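Local coordinates for protein probable UTP--glucose-1-phosphate uridylyltransferase YngB (PDB 7O2N) that catalyses the formation of UDP-glucose from UTP and glucose-1-phosphate, contributing to glycolipid formation and wall teichoic acid glucosylation under anaerobic fermentative growth, at residues A[36-39]-A[40-43]; A[160-164]-A[165-169]. All blocks are in the same frame, centred on the assembly; numbering follows the deposited sequence.

Contact 1: A[36-39]-A[40-43]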
# COMPACT_ATOMS: atom_id res chain seq x y z
N PRO A 36 2.65 -1.66 7.28
CA PRO A 36 1.31 -2.21 7.15
C PRO A 36 0.47 -1.76 8.34
O PRO A 36 0.95 -1.70 9.46
CB PRO A 36 1.57 -3.72 7.18
CG PRO A 36 2.97 -3.83 6.64
CD PRO A 36 3.68 -2.70 7.33
N ALA A 37 -0.80 -1.46 8.05
CA ALA A 37 -1.68 -0.93 9.07
C ALA A 37 -1.65 -1.88 10.27
O ALA A 37 -1.56 -1.47 11.42
CB ALA A 37 -3.05 -0.78 8.46
N ILE A 38 -1.68 -3.19 9.98
CA ILE A 38 -1.74 -4.20 11.02
C ILE A 38 -0.58 -4.01 12.00
O ILE A 38 -0.71 -4.28 13.20
CB ILE A 38 -1.79 -5.60 10.36
CG1 ILE A 38 -2.56 -6.67 11.14
CG2 ILE A 38 -0.43 -6.09 9.94
CD1 ILE A 38 -2.82 -6.39 12.58
N GLN A 39 0.56 -3.49 11.52
CA GLN A 39 1.72 -3.39 12.39
C GLN A 39 1.51 -2.29 13.41
O GLN A 39 2.00 -2.39 14.54
CB GLN A 39 3.01 -3.09 11.64
CG GLN A 39 4.25 -3.11 12.53
CD GLN A 39 5.48 -2.85 11.70
OE1 GLN A 39 5.61 -3.29 10.56
NE2 GLN A 39 6.39 -2.06 12.24
N TYR A 40 0.80 -1.22 13.01
CA TYR A 40 0.52 -0.14 13.95
C TYR A 40 -0.26 -0.71 15.13
O TYR A 40 0.01 -0.35 16.26
CB TYR A 40 -0.17 1.05 13.27
CG TYR A 40 0.68 1.89 12.33
CD1 TYR A 40 1.40 2.98 12.79
CD2 TYR A 40 0.72 1.62 10.97
CE1 TYR A 40 2.18 3.75 11.93
CE2 TYR A 40 1.46 2.39 10.10
CZ TYR A 40 2.20 3.46 10.58
OH TYR A 40 2.93 4.20 9.70
N ILE A 41 -1.19 -1.64 14.86
CA ILE A 41 -2.08 -2.16 15.89
C ILE A 41 -1.29 -3.02 16.87
O ILE A 41 -1.42 -2.85 18.08
CB ILE A 41 -3.25 -2.95 15.31
CG1 ILE A 41 -3.94 -2.21 14.16
CG2 ILE A 41 -4.20 -3.29 16.43
CD1 ILE A 41 -5.00 -3.01 13.45
N VAL A 42 -0.46 -3.93 16.33
CA VAL A 42 0.41 -4.74 17.16
C VAL A 42 1.36 -3.86 17.98
O VAL A 42 1.69 -4.19 19.11
CB VAL A 42 1.17 -5.79 16.34
CG1 VAL A 42 2.23 -6.51 17.18
CG2 VAL A 42 0.20 -6.80 15.74
N GLU A 43 1.82 -2.73 17.40
CA GLU A 43 2.69 -1.81 18.10
C GLU A 43 1.98 -1.14 19.27
O GLU A 43 2.51 -1.10 20.37
CB GLU A 43 3.32 -0.84 17.11
CG GLU A 43 4.57 -1.45 16.51
CD GLU A 43 5.11 -0.71 15.30
OE1 GLU A 43 4.45 0.24 14.85
OE2 GLU A 43 6.18 -1.08 14.82
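The carboxylate of Glu43 is held by two groups at once: Gln39 NE2 donates to Glu43 OE2 over 2.8 Å, and Lys35 makes a salt bridge to the other oxygen, OE1. The amide bond is nearly straight (175° at the hydrogen), and OE2 lies in the plane of the Gln39 amide, but the donor comes from above the carboxylate plane, the two flat groups standing 87° apart. Gln39 can reach because its chain is extended, with CG anti to the backbone N (chi1 -175°). Its OE1 accepts from His67, which fixes the amide's rotation and turns NE2 to Glu43. Were Glu43 replaced by an alanine, Lys35 would probably lose this counter-charge and Gln39 NE2 its acceptor. Beneath runs a first helical turn: Val42 N bonds to Ile38 O over 3.2 Å, and Glu43 N to Gln39 O at 2.9 Å. The Tyr40 ring has Ala37 CA in plane at its edge, while its hydroxyl is hydrogen-bonded to Val33 N and the ring itself makes a cation-pi contact with Lys35. Pro36 and Gln39 touch Pro20 of the second subunit. Branched aliphatic residues suit the inward side, where Ile38 CD1 meets Ile41 CD1 at 4.1 Å. Ile38, Ile41 and Val42 of helix 37-47 all pack on Ile9 of strand 6-11, in the parallel part of the nucleotidyltransferase sheet.

Contact 2: A[160-164]-A[165-169]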
# COMPACT_ATOMS: atom_id res chain seq x y z
N GLN A 160 -13.74 8.97 22.29
CA GLN A 160 -13.43 10.35 21.93
C GLN A 160 -14.70 11.00 21.37
O GLN A 160 -15.62 10.31 20.91
CB GLN A 160 -12.28 10.39 20.92
CG GLN A 160 -10.90 10.31 21.54
CD GLN A 160 -9.85 10.56 20.50
OE1 GLN A 160 -10.16 10.52 19.30
NE2 GLN A 160 -8.62 10.85 20.92
N SER A 161 -14.78 12.33 21.44
CA SER A 161 -15.98 12.99 20.96
C SER A 161 -15.92 13.18 19.44
O SER A 161 -14.86 13.15 18.83
CB SER A 161 -16.24 14.28 21.69
OG SER A 161 -15.05 14.73 22.30
N VAL A 162 -17.10 13.37 18.85
CA VAL A 162 -17.17 13.56 17.41
C VAL A 162 -18.27 14.59 17.11
O VAL A 162 -19.13 14.84 17.95
CB VAL A 162 -17.35 12.19 16.72
CG1 VAL A 162 -18.66 11.50 17.05
CG2 VAL A 162 -17.14 12.30 15.21
N LEU A 163 -18.20 15.22 15.93
CA LEU A 163 -19.20 16.21 15.56
C LEU A 163 -20.53 15.49 15.36
O LEU A 163 -20.53 14.37 14.88
CB LEU A 163 -18.77 16.94 14.28
CG LEU A 163 -17.27 17.16 14.10
CD1 LEU A 163 -16.90 17.29 12.62
CD2 LEU A 163 -16.75 18.36 14.90
N PRO A 164 -21.68 16.08 15.78
CA PRO A 164 -23.00 15.50 15.57
C PRO A 164 -23.27 14.67 14.31
O PRO A 164 -23.97 13.67 14.41
CB PRO A 164 -23.97 16.69 15.65
CG PRO A 164 -23.19 17.79 16.36
CD PRO A 164 -21.77 17.31 16.58
N GLU A 165 -22.75 15.09 13.14
CA GLU A 165 -23.18 14.47 11.90
C GLU A 165 -22.73 13.01 11.86
O GLU A 165 -23.49 12.16 11.40
CB GLU A 165 -22.71 15.21 10.64
CG GLU A 165 -21.26 15.62 10.66
CD GLU A 165 -21.03 16.98 11.27
OE1 GLU A 165 -20.27 17.76 10.66
OE2 GLU A 165 -21.59 17.27 12.36
N ASP A 166 -21.53 12.76 12.40
CA ASP A 166 -20.84 11.50 12.22
C ASP A 166 -21.23 10.47 13.26
O ASP A 166 -20.56 9.45 13.36
CB ASP A 166 -19.32 11.64 12.34
CG ASP A 166 -18.66 12.72 11.50
OD1 ASP A 166 -19.08 12.93 10.33
OD2 ASP A 166 -17.71 13.34 12.02
N VAL A 167 -22.32 10.69 14.01
CA VAL A 167 -22.61 9.80 15.13
C VAL A 167 -23.19 8.47 14.63
O VAL A 167 -23.13 7.46 15.32
CB VAL A 167 -23.47 10.45 16.23
CG1 VAL A 167 -22.73 11.58 16.93
CG2 VAL A 167 -24.82 10.91 15.71
N SER A 168 -23.71 8.49 13.40
CA SER A 168 -24.27 7.30 12.80
C SER A 168 -23.17 6.41 12.22
O SER A 168 -23.45 5.39 11.62
CB SER A 168 -25.30 7.65 11.76
OG SER A 168 -26.54 7.96 12.37
N LYS A 169 -21.92 6.81 12.41
CA LYS A 169 -20.77 6.08 11.91
C LYS A 169 -20.21 5.22 13.04
O LYS A 169 -19.32 4.41 12.81
CB LYS A 169 -19.71 7.06 11.41
CG LYS A 169 -18.83 6.58 10.26
CD LYS A 169 -17.54 7.38 10.08
CE LYS A 169 -17.70 8.89 10.10
NZ LYS A 169 -18.74 9.36 9.16
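Leu163 O accepts the N-H of Asp166 at 3.1 Å, and so, soon after strand 156-161 has ended, the backbone winds into a short 3-10 segment, with the i to i+3 bonding that defines such a turn. The next bond of this kind, from Val167 N to Pro164 O, is weak at 3.4 Å. Proline suits the start of the coil: its ring restricts phi, and its missing N-H costs no bond of the turn. Val162, just past the end of the strand, spreads its two methyls over what follows. Val162 CG1 meets Val167 CG1 at 4.1 Å, a contact between branched side chains that cross at a slant, and Val167 continues inward onto Ala197. On the outer side Glu165 doubles back: its chain bends at chi2 (-89°), bringing Glu165 OE2 to 3.4 Å from Leu163 CB, so that the methylene lies beside the carboxylate while the charged group remains at the surface. Asp166, by contrast, has a charged neighbour, since Lys169 NZ stands 3.8 Å from Asp166 OD1 in a long salt bridge, which suits an acid and a base one 3-10 turn apart. The other oxygen, Asp166 OD2, rests 3.4 Å from Val162 CG2.

In the fold
From the N terminus, the chain runs through strand 6-11 and reaches contact 1 at the opening of helix 37-47, which then leads to strand 52-57, parallel to the first. Contact 1 thus lies within a beta-alpha-beta crossover and sets its helix against strand 6-11, the end of helix 62-67 at His67 and Phe68 in the loop after it. More than a hundred residues later, contact 2 closes the surface turn between strands 156-161 and 171-175. The two are in series, neither nested nor crossed; the centres of contacts 1 and 2 lie about 25 Å apart, and the nearest atoms of contacts 1 and 2 about 15 Å. Both belong to one mixed sheet, contact 1 beside its parallel part and contact 2 beyond its partly antiparallel part.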